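Local coordinates for Esterase/lipase-like protein (Caldicellulosiruptor lactoaceticus 6A, PDB 6A6O) that hydrolyses acetyl esters and beta-1,4-linked xylosides, a bifunctional enzyme that probably belongs to the alpha/beta-hydrolase superfamily, at residues I58-G63 with L104-A109; F88-R93 with G136-L141. One frame throughout, in Å; residues are numbered along the deposited sequence.

Contact 1 (I58-G63 with L104-A109)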
ATOM      1  N   ILE A  58       5.938  -3.449   0.723  1.00 22.72           N
ATOM      2  CA  ILE A  58       5.991  -2.290  -0.162  1.00 25.05           C
ATOM      3  C   ILE A  58       5.178  -1.181   0.479  1.00 23.76           C
ATOM      4  O   ILE A  58       3.992  -1.369   0.784  1.00 24.09           O
ATOM      5  CB  ILE A  58       5.450  -2.616  -1.565  1.00 22.93           C
ATOM      6  CG1 ILE A  58       6.151  -3.850  -2.138  1.00 25.43           C
ATOM      7  CG2 ILE A  58       5.619  -1.404  -2.486  1.00 23.86           C
ATOM      8  CD1 ILE A  58       5.502  -4.359  -3.432  1.00 28.68           C
ATOM      9  N   VAL A  59       5.808  -0.028   0.673  1.00 24.51           N
ATOM     10  CA  VAL A  59       5.206   1.100   1.370  1.00 24.64           C
ATOM     11  C   VAL A  59       4.565   2.031   0.352  1.00 25.23           C
ATOM     12  O   VAL A  59       5.222   2.463  -0.605  1.00 22.81           O
ATOM     13  CB  VAL A  59       6.243   1.846   2.217  1.00 23.53           C
ATOM     14  CG1 VAL A  59       5.598   3.095   2.834  1.00 22.50           C
ATOM     15  CG2 VAL A  59       6.806   0.923   3.278  1.00 24.56           C
ATOM     16  N   PHE A  60       3.271   2.336   0.553  1.00 22.63           N
ATOM     17  CA  PHE A  60       2.526   3.270  -0.285  1.00 22.56           C
ATOM     18  C   PHE A  60       2.374   4.575   0.490  1.00 23.56           C
ATOM     19  O   PHE A  60       1.495   4.667   1.363  1.00 23.26           O
ATOM     20  CB  PHE A  60       1.136   2.721  -0.645  1.00 22.68           C
ATOM     21  CG  PHE A  60       1.116   1.478  -1.500  1.00 25.45           C
ATOM     22  CD1 PHE A  60       2.258   0.750  -1.795  1.00 26.13           C
ATOM     23  CD2 PHE A  60      -0.095   1.042  -2.014  1.00 24.49           C
ATOM     24  CE1 PHE A  60       2.193  -0.381  -2.579  1.00 25.16           C
ATOM     25  CE2 PHE A  60      -0.173  -0.093  -2.808  1.00 26.80           C
ATOM     26  CZ  PHE A  60       0.968  -0.814  -3.088  1.00 26.53           C
ATOM     27  N   PRO A  61       3.160   5.611   0.210  1.00 24.00           N
ATOM     28  CA  PRO A  61       2.999   6.872   0.940  1.00 22.69           C
ATOM     29  C   PRO A  61       1.677   7.545   0.594  1.00 25.16           C
ATOM     30  O   PRO A  61       1.083   7.301  -0.458  1.00 25.09           O
ATOM     31  CB  PRO A  61       4.194   7.716   0.465  1.00 24.63           C
ATOM     32  CG  PRO A  61       4.506   7.169  -0.886  1.00 28.81           C
ATOM     33  CD  PRO A  61       4.183   5.705  -0.851  1.00 26.00           C
ATOM     34  N   GLY A  62       1.221   8.412   1.504  1.00 24.00           N
ATOM     35  CA  GLY A  62       0.030   9.210   1.287  1.00 22.29           C
ATOM     36  C   GLY A  62       0.340  10.518   0.575  1.00 28.38           C
ATOM     37  O   GLY A  62       1.438  10.736   0.063  1.00 29.32           O
ATOM     38  N   GLY A  63      -0.655  11.404   0.555  1.00 26.47           N
ATOM     39  CA  GLY A  63      -0.526  12.646  -0.196  1.00 30.69           C
ATOM     40  C   GLY A  63      -1.711  13.008  -1.074  1.00 29.71           C
ATOM     41  O   GLY A  63      -1.569  13.780  -2.029  1.00 28.90           O
ATOM     42  N   LEU A 104      -2.977   0.737 -11.365  1.00 27.32           N
ATOM     43  CA  LEU A 104      -2.154  -0.052 -12.274  1.00 28.38           C
ATOM     44  C   LEU A 104      -0.706  -0.096 -11.803  1.00 24.31           C
ATOM     45  O   LEU A 104      -0.049  -1.142 -11.891  1.00 29.60           O
ATOM     46  CB  LEU A 104      -2.240   0.519 -13.686  1.00 29.15           C
ATOM     47  CG  LEU A 104      -3.598   0.335 -14.355  1.00 30.48           C
ATOM     48  CD1 LEU A 104      -3.621   1.103 -15.669  1.00 36.78           C
ATOM     49  CD2 LEU A 104      -3.877  -1.147 -14.580  1.00 33.93           C
ATOM     50  N   ASP A 105      -0.199   1.031 -11.301  1.00 25.44           N
ATOM     51  CA  ASP A 105       1.159   1.063 -10.762  1.00 28.48           C
ATOM     52  C   ASP A 105       1.299   0.154  -9.544  1.00 28.42           C
ATOM     53  O   ASP A 105       2.298  -0.557  -9.403  1.00 25.90           O
ATOM     54  CB  ASP A 105       1.538   2.494 -10.406  1.00 28.10           C
ATOM     55  CG  ASP A 105       1.604   3.402 -11.627  1.00 29.49           C
ATOM     56  OD1 ASP A 105       1.618   2.894 -12.776  1.00 28.44           O
ATOM     57  OD2 ASP A 105       1.627   4.625 -11.421  1.00 28.59           O
ATOM     58  N   ALA A 106       0.302   0.160  -8.649  1.00 27.18           N
ATOM     59  CA  ALA A 106       0.377  -0.683  -7.457  1.00 26.16           C
ATOM     60  C   ALA A 106       0.341  -2.166  -7.814  1.00 28.30           C
ATOM     61  O   ALA A 106       1.094  -2.967  -7.245  1.00 25.88           O
ATOM     62  CB  ALA A 106      -0.759  -0.322  -6.489  1.00 24.00           C
ATOM     63  N   LYS A 107      -0.542  -2.564  -8.737  1.00 24.57           N
ATOM     64  CA  LYS A 107      -0.589  -3.968  -9.127  1.00 24.60           C
ATOM     65  C   LYS A 107       0.727  -4.387  -9.774  1.00 27.04           C
ATOM     66  O   LYS A 107       1.257  -5.470  -9.495  1.00 27.65           O
ATOM     67  CB  LYS A 107      -1.752  -4.210 -10.091  1.00 28.32           C
ATOM     68  CG  LYS A 107      -3.138  -4.064  -9.468  1.00 27.70           C
ATOM     69  CD  LYS A 107      -4.205  -4.551 -10.461  1.00 30.26           C
ATOM     70  CE  LYS A 107      -5.609  -4.213  -9.993  1.00 32.82           C
ATOM     71  NZ  LYS A 107      -6.610  -4.565 -11.045  1.00 38.62           N
ATOM     72  N   ARG A 108       1.259  -3.530 -10.644  1.00 27.00           N
ATOM     73  CA  ARG A 108       2.518  -3.834 -11.319  1.00 26.73           C
ATOM     74  C   ARG A 108       3.649  -3.997 -10.312  1.00 28.14           C
ATOM     75  O   ARG A 108       4.469  -4.918 -10.428  1.00 27.52           O
ATOM     76  CB  ARG A 108       2.834  -2.731 -12.324  1.00 28.69           C
ATOM     77  CG  ARG A 108       4.125  -2.944 -13.101  1.00 27.83           C
ATOM     78  CD  ARG A 108       4.079  -4.178 -13.999  1.00 27.79           C
ATOM     79  NE  ARG A 108       5.367  -4.329 -14.689  1.00 32.51           N
ATOM     80  CZ  ARG A 108       5.586  -5.107 -15.749  1.00 36.54           C
ATOM     81  NH1 ARG A 108       4.609  -5.838 -16.273  1.00 31.97           N
ATOM     82  NH2 ARG A 108       6.802  -5.150 -16.293  1.00 37.11           N
ATOM     83  N   ALA A 109       3.689  -3.121  -9.305  1.00 26.71           N
ATOM     84  CA  ALA A 109       4.742  -3.185  -8.293  1.00 27.89           C
ATOM     85  C   ALA A 109       4.755  -4.534  -7.578  1.00 27.88           C
ATOM     86  O   ALA A 109       5.823  -5.128  -7.385  1.00 26.45           O
ATOM     87  CB  ALA A 109       4.574  -2.036  -7.294  1.00 26.41           C
TER
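Phe60 and Ala106 meet in the main apolar contact between strand 54-60 and helix 101-115, a worked example of how a small residue lets a helix settle against an aromatic ring of the sheet. The methyl of Ala106 approaches the ring obliquely, with CB 3.7 Å from Phe60 CE2 and 3.8 Å from Phe60 CZ. Phe60 reaches it because CG stands anti to its own carbonyl carbon (chi1 -65°), which carries the ring out from the strand to the helix. The second touch is of an apolar tip on a polar backbone atom: Ile58 CD1 lies 4.0 Å from Ala109 O, an ordinary van der Waals approach. Within the strand, Ile58 CG2 sits in the plane of the Phe60 ring, at its edge. No hydrogen bond joins the segments, and 141 Å² is buried between them. Asp105, on the same helix, instead forms a salt bridge with Arg93. Leu90 of the neighbouring strand 86-91 touches Ile58, Phe60, Ala106 and Ala109, while Leu138 of helix 134-142 touches Phe60 and Ala106. The contact therefore lies where two helices converge on one face of the sheet, with helix 74-82 packing against Val59 from the other face.

Contact 2 (F88-R93 with G136-L141)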
ATOM      1  N   PHE A  88      10.314  -1.589   0.193  1.00 26.65           N
ATOM      2  CA  PHE A  88      10.367  -0.694  -0.952  1.00 25.62           C
ATOM      3  C   PHE A  88       9.414   0.460  -0.689  1.00 29.19           C
ATOM      4  O   PHE A  88       8.425   0.309   0.038  1.00 26.71           O
ATOM      5  CB  PHE A  88       9.919  -1.339  -2.281  1.00 26.30           C
ATOM      6  CG  PHE A  88      10.693  -2.557  -2.695  1.00 30.02           C
ATOM      7  CD1 PHE A  88      10.454  -3.790  -2.101  1.00 29.44           C
ATOM      8  CD2 PHE A  88      11.620  -2.478  -3.730  1.00 29.98           C
ATOM      9  CE1 PHE A  88      11.154  -4.920  -2.504  1.00 32.09           C
ATOM     10  CE2 PHE A  88      12.317  -3.609  -4.146  1.00 29.36           C
ATOM     11  CZ  PHE A  88      12.085  -4.826  -3.533  1.00 31.06           C
ATOM     12  N   VAL A  89       9.701   1.602  -1.308  1.00 25.18           N
ATOM     13  CA  VAL A  89       8.741   2.699  -1.445  1.00 26.55           C
ATOM     14  C   VAL A  89       8.167   2.649  -2.857  1.00 27.04           C
ATOM     15  O   VAL A  89       8.924   2.654  -3.840  1.00 26.38           O
ATOM     16  CB  VAL A  89       9.404   4.064  -1.178  1.00 25.77           C
ATOM     17  CG1 VAL A  89       8.469   5.220  -1.594  1.00 26.48           C
ATOM     18  CG2 VAL A  89       9.820   4.206   0.297  1.00 25.81           C
ATOM     19  N   LEU A  90       6.833   2.605  -2.979  1.00 24.18           N
ATOM     20  CA  LEU A  90       6.197   2.702  -4.292  1.00 26.28           C
ATOM     21  C   LEU A  90       5.922   4.168  -4.605  1.00 27.53           C
ATOM     22  O   LEU A  90       5.097   4.816  -3.944  1.00 22.96           O
ATOM     23  CB  LEU A  90       4.901   1.898  -4.366  1.00 25.40           C
ATOM     24  CG  LEU A  90       4.158   2.137  -5.693  1.00 28.34           C
ATOM     25  CD1 LEU A  90       4.952   1.583  -6.911  1.00 27.06           C
ATOM     26  CD2 LEU A  90       2.778   1.502  -5.628  1.00 31.04           C
ATOM     27  N   ASN A  91       6.594   4.690  -5.631  1.00 25.82           N
ATOM     28  CA  ASN A  91       6.322   6.038  -6.111  1.00 26.70           C
ATOM     29  C   ASN A  91       5.370   5.903  -7.290  1.00 30.80           C
ATOM     30  O   ASN A  91       5.775   5.828  -8.450  1.00 29.37           O
ATOM     31  CB  ASN A  91       7.613   6.768  -6.454  1.00 29.94           C
ATOM     32  CG  ASN A  91       8.319   7.259  -5.215  1.00 30.37           C
ATOM     33  OD1 ASN A  91       7.686   7.814  -4.314  1.00 31.56           O
ATOM     34  ND2 ASN A  91       9.632   7.045  -5.149  1.00 31.37           N
ATOM     35  N   TYR A  92       4.081   5.848  -6.968  1.00 27.42           N
ATOM     36  CA  TYR A  92       3.019   5.697  -7.941  1.00 26.64           C
ATOM     37  C   TYR A  92       2.622   7.051  -8.521  1.00 26.50           C
ATOM     38  O   TYR A  92       2.889   8.109  -7.944  1.00 27.14           O
ATOM     39  CB  TYR A  92       1.807   5.042  -7.278  1.00 26.59           C
ATOM     40  CG  TYR A  92       1.318   5.770  -6.037  1.00 24.20           C
ATOM     41  CD1 TYR A  92       0.350   6.775  -6.128  1.00 27.27           C
ATOM     42  CD2 TYR A  92       1.794   5.433  -4.772  1.00 24.35           C
ATOM     43  CE1 TYR A  92      -0.122   7.437  -4.990  1.00 24.58           C
ATOM     44  CE2 TYR A  92       1.314   6.087  -3.621  1.00 23.04           C
ATOM     45  CZ  TYR A  92       0.366   7.094  -3.747  1.00 24.02           C
ATOM     46  OH  TYR A  92      -0.104   7.771  -2.632  1.00 24.07           O
ATOM     47  N   ARG A  93       1.935   7.001  -9.658  1.00 27.39           N
ATOM     48  CA  ARG A  93       1.526   8.223 -10.337  1.00 30.42           C
ATOM     49  C   ARG A  93       0.461   8.974  -9.543  1.00 30.49           C
ATOM     50  O   ARG A  93      -0.388   8.373  -8.870  1.00 27.50           O
ATOM     51  CB  ARG A  93       0.998   7.896 -11.729  1.00 29.71           C
ATOM     52  CG  ARG A  93       2.102   7.732 -12.762  1.00 33.66           C
ATOM     53  CD  ARG A  93       1.556   7.252 -14.092  1.00 32.04           C
ATOM     54  NE  ARG A  93       1.274   5.824 -14.099  1.00 28.80           N
ATOM     55  CZ  ARG A  93       0.761   5.178 -15.138  1.00 32.52           C
ATOM     56  NH1 ARG A  93       0.461   5.850 -16.248  1.00 36.00           N
ATOM     57  NH2 ARG A  93       0.536   3.875 -15.069  1.00 30.57           N
ATOM     58  N   GLY A 136      -2.968   4.395   1.788  1.00 21.31           N
ATOM     59  CA  GLY A 136      -3.736   3.298   2.364  1.00 20.75           C
ATOM     60  C   GLY A 136      -4.958   2.963   1.538  1.00 22.64           C
ATOM     61  O   GLY A 136      -5.358   1.796   1.448  1.00 23.17           O
ATOM     62  N   HIS A 137      -5.574   3.973   0.929  1.00 21.39           N
ATOM     63  CA  HIS A 137      -6.594   3.690  -0.074  1.00 21.20           C
ATOM     64  C   HIS A 137      -6.035   2.783  -1.162  1.00 22.68           C
ATOM     65  O   HIS A 137      -6.595   1.720  -1.462  1.00 23.22           O
ATOM     66  CB  HIS A 137      -7.105   4.996  -0.678  1.00 21.49           C
ATOM     67  CG  HIS A 137      -8.240   4.808  -1.629  1.00 22.20           C
ATOM     68  ND1 HIS A 137      -8.165   5.165  -2.960  1.00 25.62           N
ATOM     69  CD2 HIS A 137      -9.479   4.293  -1.445  1.00 23.52           C
ATOM     70  CE1 HIS A 137      -9.309   4.871  -3.555  1.00 25.36           C
ATOM     71  NE2 HIS A 137     -10.128   4.355  -2.656  1.00 24.21           N
ATOM     72  N   LEU A 138      -4.910   3.184  -1.749  1.00 23.55           N
ATOM     73  CA  LEU A 138      -4.304   2.391  -2.810  1.00 21.28           C
ATOM     74  C   LEU A 138      -3.954   0.984  -2.328  1.00 21.47           C
ATOM     75  O   LEU A 138      -4.176   0.002  -3.041  1.00 23.91           O
ATOM     76  CB  LEU A 138      -3.065   3.124  -3.325  1.00 20.85           C
ATOM     77  CG  LEU A 138      -2.376   2.525  -4.540  1.00 25.31           C
ATOM     78  CD1 LEU A 138      -3.361   2.476  -5.680  1.00 23.21           C
ATOM     79  CD2 LEU A 138      -1.172   3.389  -4.872  1.00 26.94           C
ATOM     80  N   ALA A 139      -3.399   0.867  -1.121  1.00 22.09           N
ATOM     81  CA  ALA A 139      -3.105  -0.446  -0.549  1.00 23.14           C
ATOM     82  C   ALA A 139      -4.372  -1.278  -0.379  1.00 24.15           C
ATOM     83  O   ALA A 139      -4.383  -2.481  -0.669  1.00 23.31           O
ATOM     84  CB  ALA A 139      -2.408  -0.279   0.802  1.00 24.47           C
ATOM     85  N   SER A 140      -5.451  -0.654   0.098  1.00 22.47           N
ATOM     86  CA  SER A 140      -6.695  -1.391   0.285  1.00 20.95           C
ATOM     87  C   SER A 140      -7.284  -1.820  -1.053  1.00 23.49           C
ATOM     88  O   SER A 140      -7.966  -2.851  -1.122  1.00 23.17           O
ATOM     89  CB  SER A 140      -7.706  -0.561   1.089  1.00 22.48           C
ATOM     90  OG  SER A 140      -8.273   0.491   0.318  1.00 22.05           O
ATOM     91  N   LEU A 141      -7.020  -1.059  -2.118  1.00 25.20           N
ATOM     92  CA  LEU A 141      -7.505  -1.418  -3.445  1.00 23.85           C
ATOM     93  C   LEU A 141      -6.745  -2.615  -4.002  1.00 26.17           C
ATOM     94  O   LEU A 141      -7.346  -3.563  -4.520  1.00 25.62           O
ATOM     95  CB  LEU A 141      -7.379  -0.224  -4.395  1.00 23.68           C
ATOM     96  CG  LEU A 141      -8.384   0.904  -4.166  1.00 28.24           C
ATOM     97  CD1 LEU A 141      -8.129   2.023  -5.156  1.00 29.80           C
ATOM     98  CD2 LEU A 141      -9.829   0.366  -4.281  1.00 25.25           C
TER
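Tyr92 and Leu138 bring the turn just after strand 86-91 up to helix 134-142 across a backbone separation of 9.5 Å between Tyr92 CA and Leu138 CA, so that the side chains alone make the contact. The principle illustrated is the use of an aromatic face as a seat for a methyl group. Leu138 CD2 stands 3.6 Å from the centroid of the Tyr92 ring and 14° off the ring normal, a CH-pi contact in which one methyl is centred over one face. Tyr92 adopts the crowded position, CG between the backbone N and the carbonyl carbon (chi1 55°), and from there its ring slides past the leucine side chain, the two running in opposite directions. Leu138 in turn has CG anti to its backbone N (chi1 -174°), which extends the branch toward the ring. The same methyl makes a looser apolar contact with the strand proper, Leu138 CD2 lying 4.4 Å from Leu90 CD2.

Beyond this pair, Tyr92 OH is hydrogen-bonded to Pro61 O, so the ring is tethered at its polar end while its face receives the leucine. Within the helix, Ser140 OG donates to His137 O over 2.7 Å, and that carbonyl also accepts from Leu141 N. Replacing Tyr92 with an alanine would probably leave Leu138 CD2 without the ring face beneath it and Pro61 O without its hydroxyl partner. The chemistry across the two segments is thus wholly apolar, with dispersion and a CH-pi interaction helping to pack the helix that follows a probable nucleophile elbow, and the hydroxyl of the tyrosine side chain is satisfied by Pro61 O, in the loop after strand 54-60.

Overall arrangement
Contacts 1 and 2 show how one buried core can serve several elements: their centres are about 2 Å apart, close to the centre of the chain. Strands 54-60 and 86-91 are parallel neighbours in the mixed sheet, and helices 101-115 and 134-142 pack on the same face of it. Along the chain the segments alternate, 58-63, 88-93, 104-109 and 136-141, so each contact closes across a segment of the other. Backbone pairing of Val59 with Phe88 and the packing of Phe60 on Ala139 join them directly. This layering suits an alpha/beta-hydrolase fold, and Phe60 and Tyr92 both touch residues of the probable nucleophile elbow around Ser133.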